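Local structure of SxtG (Microseira wollei, 6U1R) at residues V40-V45 / C368-V373; K182-D187 / E209-F214. The protein is an amidinotransferase of the saxitoxin biosynthetic pathway, probably moving an amidino group from donor to acceptor through an amidino-cysteine intermediate. All coordinates share one frame; numbering follows the deposited sequence.

The two contacts lie well separated in one chain, their centres about 26 Å apart and their nearest atoms about 11 Å apart, and they do not touch. Contact 1 closes the chain: strand 37-42, near the N-terminal end of the model, pairs with strand 370-375, near its C-terminal end, in a small mixed sheet. Contact 2 falls between these ends in sequence, tying together two parts of the long loop that links strands 176-179 and 219-222. Contact 1 contains Cys368, the predicted amidino-cysteine residue, and contact 2 ends one residue before Asp215, a predicted active-site residue. The first is internal to the subunit, whereas the second also meets the other subunit of the dimer.

Contact 1. Residues V40-V45 / C368-V373; sequences VIVGSV and CATLDV
Val40 lays its CG2 over Thr370, 3.5 Å from Thr370 CB, a tight fit for two carbons, while the same methyl also rests against Leu371 O. With CG2 anti to the backbone N, Val40 sends this branch across to the neighbouring strand. Val42 lies alongside Thr370 and points the same way, its CG2 4.1 Å from Thr370 CG2; this face packs on helix 83-102. Ile41 and Leu371 occupy the opposite face, and the end of the isoleucine crosses Val373 at about a right angle, Ile41 CD1 being 3.9 Å from Val373 CG1. Tyr170 of helix 164-172 touches both Ile41 and Val373.

Strands 37-42 and 370-375 pair antiparallel, and 37-42 is the middle strand of a mixed three-stranded sheet, with 106-109 parallel on its other edge. In the pentein alpha/beta-propeller expected of AGAT-like enzymes, this pairing probably closes the ring. Ile41 and Leu371 make the hydrogen-bonded pair, each N bonded to the other's O at 2.9 Å, and beta-branched valine and isoleucine suit these extended, buried positions. Beyond the strand, Gly43 N still donates to Ala369 O at 2.9 Å, extending the grip to the residue after Cys368, the predicted amidino-cysteine nucleophile. Polar groups find partners outside the pairing: Thr370 OG1 bonds to Phe366 O and Arg136, and Asp372, centre of an inverse gamma turn, forms salt bridges with Arg136, Arg221 and Arg375.

Contact 2. Residues K182-D187 / E209-F214; sequences KPQLFD and EFEPTF
Glu211 presents its carboxylate to two successive backbone N-H groups, Gln184 N reaching Glu211 OE1 at 2.8 Å and Leu185 N reaching Glu211 OE2 at 2.8 Å. Both oxygens are met on their syn sides; the N-H of Leu185 is met by the syn lone pair of Glu211 OE2, whereas Gln184 N sits 28° out of the carboxylate plane. The two bonds fix the rotation of the carboxylate. Glutamate suits the place because its chain, extended beyond CG, is long enough to carry both acceptors across to the other part of the loop. The apolar ring of Pro183 packs against the carboxylate carbon, Pro183 CB lying 3.5 Å from Glu211 CD.

A water adds a third link, donating to Glu211 OE1 and, at 2.7 Å, to Gln184 OE1. The gripping side chain thus ties one portion of an irregular loop to another, where neither has helix or strand to hold its shape, and the second portion leads directly to Asp215, a predicted active-site residue. Thr213 CG2 lies loosely against Pro183 CB and Leu185 CD2, while Thr213 OG1 turns to Val233 O.

Farther along, Phe210 CZ approaches Phe186 CD2 at 3.8 Å. Their planes lie only 28° apart, yet the rings are slid so far, with centroids 5.9 Å apart, that they barely overlap. Gln184 CB covers one face of Phe186 near its rim. From the second subunit, Trp161 meets Phe186 edge-to-face, and Lys168 both makes a cation-pi contact with Phe210 and donates to Phe210 O. Within the chain, Gln189 OE1 accepts from Glu211 N and Asn235 ND2 donates to Glu211 O, positioning the glutamate's backbone from both sides of its CA.

Contact 1. Residues V40-V45 / C368-V373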
# COMPACT_ATOMS: atom_id res chain seq x y z
N VAL A 40 14.53 16.36 -8.33
CA VAL A 40 13.12 16.28 -8.69
C VAL A 40 12.93 15.15 -9.70
O VAL A 40 13.76 14.94 -10.58
CB VAL A 40 12.65 17.65 -9.26
CG1 VAL A 40 13.30 17.95 -10.63
CG2 VAL A 40 11.14 17.73 -9.32
N ILE A 41 11.84 14.37 -9.53
CA ILE A 41 11.38 13.46 -10.58
C ILE A 41 10.48 14.26 -11.51
O ILE A 41 9.60 14.99 -11.05
CB ILE A 41 10.61 12.26 -9.98
CG1 ILE A 41 11.50 11.51 -8.97
CG2 ILE A 41 10.11 11.35 -11.11
CD1 ILE A 41 10.82 10.31 -8.24
N VAL A 42 10.70 14.14 -12.81
CA VAL A 42 9.85 14.80 -13.80
C VAL A 42 9.11 13.73 -14.59
O VAL A 42 9.66 12.66 -14.87
CB VAL A 42 10.67 15.74 -14.72
CG1 VAL A 42 9.80 16.41 -15.74
CG2 VAL A 42 11.34 16.83 -13.89
N GLY A 43 7.86 14.01 -14.91
CA GLY A 43 7.02 13.05 -15.61
C GLY A 43 7.43 12.84 -17.07
O GLY A 43 8.36 13.44 -17.60
N SER A 44 6.69 11.93 -17.70
CA SER A 44 6.90 11.58 -19.11
C SER A 44 5.54 11.46 -19.78
O SER A 44 4.59 10.94 -19.19
CB SER A 44 7.67 10.26 -19.24
OG SER A 44 7.54 9.71 -20.55
N VAL A 45 5.45 11.94 -21.03
CA VAL A 45 4.21 11.82 -21.80
C VAL A 45 4.26 10.67 -22.79
O VAL A 45 3.25 10.41 -23.46
CB VAL A 45 3.87 13.12 -22.54
CG1 VAL A 45 3.46 14.18 -21.57
CG2 VAL A 45 5.07 13.61 -23.38
N CYS A 368 2.27 19.66 -11.10
CA CYS A 368 1.75 18.31 -11.34
C CYS A 368 2.82 17.40 -11.93
O CYS A 368 2.84 16.20 -11.66
CB CYS A 368 0.58 18.35 -12.32
SG CYS A 368 -0.85 19.17 -11.67
N ALA A 369 3.66 17.95 -12.81
CA ALA A 369 4.64 17.22 -13.59
C ALA A 369 5.88 16.86 -12.79
O ALA A 369 6.77 16.21 -13.35
CB ALA A 369 5.04 18.05 -14.82
N THR A 370 5.94 17.21 -11.50
CA THR A 370 7.14 16.98 -10.71
C THR A 370 6.83 16.32 -9.38
O THR A 370 5.73 16.45 -8.83
CB THR A 370 7.90 18.30 -10.45
OG1 THR A 370 7.00 19.26 -9.86
CG2 THR A 370 8.51 18.82 -11.74
N LEU A 371 7.82 15.61 -8.84
CA LEU A 371 7.82 15.19 -7.45
C LEU A 371 9.15 15.65 -6.86
O LEU A 371 10.21 15.15 -7.24
CB LEU A 371 7.65 13.67 -7.31
CG LEU A 371 7.40 13.19 -5.87
CD1 LEU A 371 6.00 13.60 -5.40
CD2 LEU A 371 7.58 11.69 -5.72
N ASP A 372 9.09 16.62 -5.94
CA ASP A 372 10.29 17.21 -5.33
C ASP A 372 10.83 16.31 -4.22
O ASP A 372 10.59 16.55 -3.03
CB ASP A 372 9.98 18.60 -4.79
CG ASP A 372 8.82 18.62 -3.82
OD1 ASP A 372 7.79 18.01 -4.15
OD2 ASP A 372 8.93 19.23 -2.74
N VAL A 373 11.65 15.33 -4.59
CA VAL A 373 12.12 14.36 -3.60
C VAL A 373 13.17 14.94 -2.66
O VAL A 373 13.31 14.45 -1.53
CB VAL A 373 12.63 13.08 -4.31
CG1 VAL A 373 11.48 12.42 -5.05
CG2 VAL A 373 13.73 13.38 -5.27

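Contact 2. Residues K182-D187 / E209-F214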
# COMPACT_ATOMS: atom_id res chain seq x y z
N LYS A 182 -4.06 -0.82 -0.76
CA LYS A 182 -4.51 -0.63 -2.13
C LYS A 182 -6.02 -0.82 -2.17
O LYS A 182 -6.51 -1.87 -1.75
CB LYS A 182 -3.83 -1.62 -3.09
CG LYS A 182 -3.98 -1.22 -4.55
CD LYS A 182 -2.89 -1.82 -5.41
CE LYS A 182 -2.70 -1.02 -6.66
NZ LYS A 182 -2.11 0.31 -6.39
N PRO A 183 -6.80 0.16 -2.65
CA PRO A 183 -8.26 0.05 -2.54
C PRO A 183 -8.81 -1.00 -3.50
O PRO A 183 -8.22 -1.33 -4.52
CB PRO A 183 -8.76 1.46 -2.90
CG PRO A 183 -7.68 2.02 -3.80
CD PRO A 183 -6.39 1.47 -3.20
N GLN A 184 -9.99 -1.51 -3.13
CA GLN A 184 -10.70 -2.50 -3.94
C GLN A 184 -11.35 -1.86 -5.17
O GLN A 184 -11.42 -2.50 -6.23
CB GLN A 184 -11.77 -3.20 -3.10
CG GLN A 184 -11.23 -3.99 -1.92
CD GLN A 184 -12.30 -4.80 -1.19
OE1 GLN A 184 -13.16 -4.25 -0.50
NE2 GLN A 184 -12.25 -6.11 -1.37
N LEU A 185 -11.86 -0.64 -5.00
CA LEU A 185 -12.50 0.13 -6.05
C LEU A 185 -13.72 -0.62 -6.62
O LEU A 185 -13.99 -0.58 -7.82
CB LEU A 185 -11.51 0.51 -7.15
CG LEU A 185 -10.27 1.27 -6.65
CD1 LEU A 185 -9.38 1.76 -7.81
CD2 LEU A 185 -10.68 2.45 -5.78
N PHE A 186 -14.47 -1.25 -5.72
CA PHE A 186 -15.80 -1.74 -6.07
C PHE A 186 -16.71 -0.59 -6.49
O PHE A 186 -16.48 0.59 -6.19
CB PHE A 186 -16.44 -2.46 -4.87
CG PHE A 186 -15.80 -3.77 -4.48
CD1 PHE A 186 -14.76 -4.34 -5.21
CD2 PHE A 186 -16.27 -4.44 -3.36
CE1 PHE A 186 -14.21 -5.56 -4.82
CE2 PHE A 186 -15.72 -5.66 -2.99
CZ PHE A 186 -14.71 -6.22 -3.72
N ASP A 187 -17.82 -0.95 -7.15
CA ASP A 187 -18.81 0.06 -7.50
C ASP A 187 -19.27 0.86 -6.29
O ASP A 187 -19.62 2.03 -6.43
CB ASP A 187 -20.03 -0.60 -8.17
CG ASP A 187 -19.78 -1.00 -9.61
OD1 ASP A 187 -18.72 -0.67 -10.19
OD2 ASP A 187 -20.68 -1.66 -10.18
N GLU A 209 -17.89 6.96 0.95
CA GLU A 209 -17.06 6.61 2.10
C GLU A 209 -16.91 5.10 2.27
O GLU A 209 -16.74 4.60 3.38
CB GLU A 209 -17.63 7.24 3.37
CG GLU A 209 -17.59 8.78 3.36
CD GLU A 209 -16.18 9.35 3.27
OE1 GLU A 209 -15.24 8.73 3.82
OE2 GLU A 209 -16.01 10.44 2.66
N PHE A 210 -16.94 4.35 1.16
CA PHE A 210 -16.79 2.90 1.23
C PHE A 210 -15.40 2.50 1.73
O PHE A 210 -15.27 1.60 2.58
CB PHE A 210 -17.12 2.33 -0.14
CG PHE A 210 -16.70 0.91 -0.35
CD1 PHE A 210 -17.41 -0.13 0.24
CD2 PHE A 210 -15.62 0.61 -1.16
CE1 PHE A 210 -17.03 -1.44 0.03
CE2 PHE A 210 -15.23 -0.68 -1.37
CZ PHE A 210 -15.94 -1.72 -0.77
N GLU A 211 -14.34 3.12 1.22
CA GLU A 211 -12.98 2.76 1.60
C GLU A 211 -12.07 3.97 1.43
O GLU A 211 -12.41 4.92 0.73
CB GLU A 211 -12.46 1.59 0.77
CG GLU A 211 -12.15 1.97 -0.65
CD GLU A 211 -11.91 0.76 -1.52
OE1 GLU A 211 -11.38 -0.27 -1.03
OE2 GLU A 211 -12.26 0.87 -2.71
N PRO A 212 -10.88 3.95 2.05
CA PRO A 212 -9.98 5.11 1.97
C PRO A 212 -9.41 5.30 0.57
O PRO A 212 -8.76 4.39 0.04
CB PRO A 212 -8.86 4.77 2.97
CG PRO A 212 -9.39 3.69 3.84
CD PRO A 212 -10.45 2.97 3.06
N THR A 213 -9.59 6.50 -0.01
CA THR A 213 -8.94 6.88 -1.26
C THR A 213 -8.48 8.33 -1.17
O THR A 213 -9.15 9.19 -0.58
CB THR A 213 -9.83 6.71 -2.53
OG1 THR A 213 -11.04 7.48 -2.43
CG2 THR A 213 -10.18 5.25 -2.75
N PHE A 214 -7.30 8.58 -1.74
CA PHE A 214 -6.87 9.95 -1.98
C PHE A 214 -5.81 9.97 -3.07
O PHE A 214 -5.10 8.99 -3.30
CB PHE A 214 -6.34 10.64 -0.70
CG PHE A 214 -5.04 10.08 -0.15
CD1 PHE A 214 -3.82 10.52 -0.66
CD2 PHE A 214 -5.04 9.16 0.89
CE1 PHE A 214 -2.64 10.03 -0.15
CE2 PHE A 214 -3.84 8.67 1.41
CZ PHE A 214 -2.64 9.11 0.89
O HOH W 1 -12.67 -1.92 0.81